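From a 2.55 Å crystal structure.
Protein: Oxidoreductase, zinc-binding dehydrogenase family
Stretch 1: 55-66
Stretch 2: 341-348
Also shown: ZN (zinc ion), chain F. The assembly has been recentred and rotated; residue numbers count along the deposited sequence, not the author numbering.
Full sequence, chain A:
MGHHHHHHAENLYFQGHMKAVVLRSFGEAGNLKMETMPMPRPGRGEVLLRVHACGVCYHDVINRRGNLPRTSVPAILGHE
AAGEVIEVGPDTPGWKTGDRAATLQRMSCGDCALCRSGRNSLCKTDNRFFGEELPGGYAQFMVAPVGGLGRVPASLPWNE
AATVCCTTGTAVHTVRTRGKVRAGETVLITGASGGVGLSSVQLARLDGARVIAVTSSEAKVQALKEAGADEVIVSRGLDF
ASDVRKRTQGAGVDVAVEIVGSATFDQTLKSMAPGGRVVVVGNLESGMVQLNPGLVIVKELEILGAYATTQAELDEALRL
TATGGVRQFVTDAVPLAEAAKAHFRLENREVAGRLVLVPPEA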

# COMPACT_ATOMS: atom_id res chain seq x y z
N GLY A 55 1.70 -29.41 -8.70
CA GLY A 55 2.48 -28.42 -9.41
C GLY A 55 3.83 -28.18 -8.76
O GLY A 55 3.97 -28.22 -7.53
N VAL A 56 4.83 -27.92 -9.59
CA VAL A 56 6.17 -27.59 -9.13
C VAL A 56 6.28 -26.08 -9.08
O VAL A 56 6.23 -25.41 -10.12
CB VAL A 56 7.25 -28.20 -10.03
CG1 VAL A 56 8.64 -27.87 -9.50
CG2 VAL A 56 7.06 -29.71 -10.15
N CYS A 57 6.41 -25.53 -7.88
CA CYS A 57 6.56 -24.10 -7.66
C CYS A 57 7.97 -23.80 -7.18
O CYS A 57 8.53 -24.56 -6.38
CB CYS A 57 5.53 -23.60 -6.64
SG CYS A 57 5.65 -21.86 -6.24
N TYR A 58 8.56 -22.71 -7.68
CA TYR A 58 9.92 -22.36 -7.28
C TYR A 58 10.04 -22.27 -5.76
O TYR A 58 11.13 -22.49 -5.21
CB TYR A 58 10.34 -21.04 -7.92
CG TYR A 58 11.77 -20.66 -7.60
CD1 TYR A 58 12.83 -21.19 -8.33
CD2 TYR A 58 12.07 -19.79 -6.56
CE1 TYR A 58 14.14 -20.85 -8.04
CE2 TYR A 58 13.38 -19.44 -6.27
CZ TYR A 58 14.40 -19.98 -7.01
OH TYR A 58 15.71 -19.64 -6.73
N HIS A 59 8.95 -21.94 -5.08
CA HIS A 59 8.90 -22.05 -3.62
C HIS A 59 9.44 -23.41 -3.17
O HIS A 59 10.15 -23.50 -2.16
CB HIS A 59 7.46 -21.86 -3.16
CG HIS A 59 7.30 -21.79 -1.67
ND1 HIS A 59 7.45 -20.62 -0.96
CD2 HIS A 59 6.96 -22.74 -0.76
CE1 HIS A 59 7.23 -20.85 0.32
NE2 HIS A 59 6.93 -22.13 0.47
N ASP A 60 9.13 -24.47 -3.92
CA ASP A 60 9.61 -25.80 -3.57
C ASP A 60 11.13 -25.89 -3.65
O ASP A 60 11.76 -26.60 -2.87
CB ASP A 60 8.98 -26.85 -4.49
CG ASP A 60 7.47 -26.89 -4.39
OD1 ASP A 60 6.93 -26.53 -3.32
OD2 ASP A 60 6.82 -27.28 -5.38
N VAL A 61 11.73 -25.18 -4.61
CA VAL A 61 13.18 -25.14 -4.72
C VAL A 61 13.78 -24.56 -3.44
O VAL A 61 14.67 -25.15 -2.82
CB VAL A 61 13.62 -24.34 -5.96
CG1 VAL A 61 15.14 -24.20 -6.01
CG2 VAL A 61 13.09 -24.99 -7.23
N ILE A 62 13.30 -23.38 -3.04
CA ILE A 62 13.79 -22.75 -1.82
C ILE A 62 13.62 -23.71 -0.64
O ILE A 62 14.54 -23.88 0.17
CB ILE A 62 13.05 -21.42 -1.57
CG1 ILE A 62 13.17 -20.50 -2.79
CG2 ILE A 62 13.61 -20.72 -0.34
CD1 ILE A 62 12.27 -19.29 -2.73
N ASN A 63 12.46 -24.34 -0.55
CA ASN A 63 12.21 -25.31 0.52
C ASN A 63 13.24 -26.43 0.49
O ASN A 63 13.79 -26.80 1.53
CB ASN A 63 10.79 -25.87 0.37
CG ASN A 63 10.34 -26.67 1.58
OD1 ASN A 63 10.94 -26.60 2.65
ND2 ASN A 63 9.27 -27.43 1.41
N ARG A 64 13.53 -26.96 -0.70
CA ARG A 64 14.47 -28.08 -0.80
C ARG A 64 15.86 -27.71 -0.30
O ARG A 64 16.57 -28.57 0.23
CB ARG A 64 14.55 -28.56 -2.25
CG ARG A 64 15.62 -29.62 -2.48
CD ARG A 64 15.67 -30.10 -3.91
NE ARG A 64 15.81 -29.00 -4.87
CZ ARG A 64 16.90 -28.27 -5.03
NH1 ARG A 64 17.97 -28.48 -4.27
NH2 ARG A 64 16.93 -27.30 -5.94
N ARG A 65 16.26 -26.45 -0.45
CA ARG A 65 17.59 -26.01 -0.04
C ARG A 65 17.71 -25.80 1.46
O ARG A 65 18.81 -25.47 1.93
CB ARG A 65 17.96 -24.71 -0.77
CG ARG A 65 18.22 -24.88 -2.25
CD ARG A 65 18.47 -23.55 -2.94
NE ARG A 65 18.65 -23.70 -4.38
CZ ARG A 65 18.52 -22.72 -5.26
NH1 ARG A 65 18.19 -21.49 -4.86
NH2 ARG A 65 18.70 -22.96 -6.55
N GLY A 66 16.64 -25.98 2.22
CA GLY A 66 16.66 -25.72 3.64
C GLY A 66 16.43 -24.28 4.02
O GLY A 66 16.59 -23.92 5.19
N LYS A 341 14.79 -33.82 -11.73
CA LYS A 341 14.88 -33.21 -13.06
C LYS A 341 14.00 -31.98 -13.16
O LYS A 341 14.39 -30.97 -13.76
CB LYS A 341 14.51 -34.23 -14.13
CG LYS A 341 15.32 -35.52 -14.09
CD LYS A 341 15.04 -36.39 -15.30
CE LYS A 341 15.83 -37.69 -15.25
NZ LYS A 341 15.64 -38.50 -16.48
N ALA A 342 12.79 -32.04 -12.58
CA ALA A 342 11.88 -30.91 -12.65
C ALA A 342 12.49 -29.67 -12.01
O ALA A 342 12.46 -28.58 -12.58
CB ALA A 342 10.56 -31.27 -11.97
N HIS A 343 13.06 -29.82 -10.81
CA HIS A 343 13.68 -28.68 -10.14
C HIS A 343 14.86 -28.15 -10.94
O HIS A 343 15.02 -26.93 -11.08
CB HIS A 343 14.14 -29.08 -8.73
CG HIS A 343 13.02 -29.22 -7.76
ND1 HIS A 343 13.16 -28.97 -6.41
CD2 HIS A 343 11.73 -29.60 -7.94
CE1 HIS A 343 12.01 -29.18 -5.81
NE2 HIS A 343 11.13 -29.56 -6.71
N PHE A 344 15.70 -29.04 -11.46
CA PHE A 344 16.83 -28.60 -12.27
C PHE A 344 16.35 -27.74 -13.43
O PHE A 344 16.88 -26.65 -13.67
CB PHE A 344 17.61 -29.81 -12.79
CG PHE A 344 18.91 -29.46 -13.44
CD1 PHE A 344 18.96 -29.06 -14.76
CD2 PHE A 344 20.10 -29.53 -12.72
CE1 PHE A 344 20.16 -28.73 -15.36
CE2 PHE A 344 21.30 -29.20 -13.32
CZ PHE A 344 21.33 -28.80 -14.64
N ARG A 345 15.33 -28.21 -14.16
CA ARG A 345 14.75 -27.40 -15.22
C ARG A 345 14.29 -26.05 -14.69
O ARG A 345 14.58 -25.00 -15.27
CB ARG A 345 13.57 -28.14 -15.86
CG ARG A 345 13.96 -29.34 -16.70
CD ARG A 345 12.73 -29.97 -17.35
NE ARG A 345 12.00 -29.02 -18.18
CZ ARG A 345 10.83 -29.27 -18.76
NH1 ARG A 345 10.23 -30.44 -18.60
NH2 ARG A 345 10.24 -28.33 -19.50
N LEU A 346 13.56 -26.06 -13.57
CA LEU A 346 12.99 -24.82 -13.05
C LEU A 346 14.08 -23.88 -12.55
O LEU A 346 13.98 -22.66 -12.73
CB LEU A 346 11.99 -25.15 -11.93
CG LEU A 346 11.23 -23.97 -11.32
CD1 LEU A 346 10.45 -23.21 -12.38
CD2 LEU A 346 10.29 -24.47 -10.23
N GLU A 347 15.12 -24.42 -11.92
CA GLU A 347 16.20 -23.58 -11.41
C GLU A 347 16.90 -22.83 -12.54
O GLU A 347 17.09 -21.61 -12.47
CB GLU A 347 17.21 -24.42 -10.63
CG GLU A 347 16.76 -24.83 -9.24
CD GLU A 347 17.78 -25.70 -8.54
OE1 GLU A 347 18.52 -26.43 -9.24
OE2 GLU A 347 17.85 -25.65 -7.29
N ASN A 348 17.28 -23.55 -13.59
CA ASN A 348 18.08 -22.99 -14.67
C ASN A 348 17.24 -22.27 -15.72
O ASN A 348 17.73 -22.03 -16.83
CB ASN A 348 18.91 -24.10 -15.32
CG ASN A 348 19.87 -24.76 -14.35
OD1 ASN A 348 19.71 -25.93 -14.00
ND2 ASN A 348 20.86 -24.01 -13.90
ZN ZN F . 3.56 -21.77 -4.90

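The contact is a side-chain-mediated crossing of two helices in one chain, apolar toward the start of stretch 1 and charged or polar toward its end. The axes of helix 58-64 and helix 341-347 approach to 10.0 Å, and their N-to-C directions make an angle of 108°, closer to perpendicular than to antiparallel. The CA atoms of Val-61 and His-343 lie 6.5 Å apart, those of Tyr-58 and Leu-346 7.0 Å, and those of Val-56, which precedes the first helix, and Ala-342 7.5 Å. No backbone-to-backbone hydrogen bond joins the stretches; together they bury 473 Å², both sides summed.

The apolar patch centres on Leu-346, whose CA-to-CB bond points toward stretch 1. Leu-346 CD2 lies 3.8 Å from Val-56 CG1, 4.1 Å from Val-61 CG2 and 4.1 Å from Tyr-58 CB, all van der Waals distances. Leu-346 CD2 also comes within 3.5 Å of Tyr-58 N, so it packs against backbone as well as side chains where the first helix starts. Leu-346 also meets the Tyr-58 ring at its edge rather than over a face. Val-56 extends the patch along the second helix, Val-56 CG2 standing 4.2 Å from Ala-342 CB. The spacing of Ala-342 and Leu-346, four residues apart, puts both on the side of their helix that Val-56 can reach.

His-343 links the apolar and polar parts and has more area covered by the opposing stretch than any other residue here. Val-61 CG2 sits over one face of the His-343 imidazole, 4.1 Å from His-343 ND1, while Arg-64 approaches at the ring edge. Arg-64 NE donates to His-343 ND1 over 3.1 Å, with an N-H...acceptor angle of 161°; this nearly straight, in-plane approach suits the lone pair of an unprotonated ring nitrogen. His-343 NE2 is hydrogen-bonded elsewhere in the structure.

One turn further along, Glu-347 draws in two arginines. Arg-64 NH2 and Arg-65 NH2 both donate to Glu-347 OE2, at 2.3 Å and 2.9 Å, with angles of 120° and 135°, and each pair is a salt bridge. The first distance is very short and its angle strongly bent, so at 2.55 Å resolution its exact value deserves caution. Charge attraction explains the pairing, and Arg-64 thereby ties two successive turns of the second helix together through NE and NH2. The CA-to-CB bonds of Arg-65 and Glu-347 point sideways, but the ends of both side chains come nearer to the opposing stretch. Val-61 CG1 also lies 3.3 Å from Glu-347 OE2, a tight contact beside the salt bridges.

Bonds within stretch 1 organise the start of its helix. Cys-57 N donates to Asp-60 OD2 over 3.1 Å, at 169°, while Cys-57 SG caps the helix by accepting a weak bond from His-59 N at 3.5 Å. Cys-57 SG also binds ZN at 2.5 Å, and the Cys-57 CA-to-CB bond points away from stretch 2.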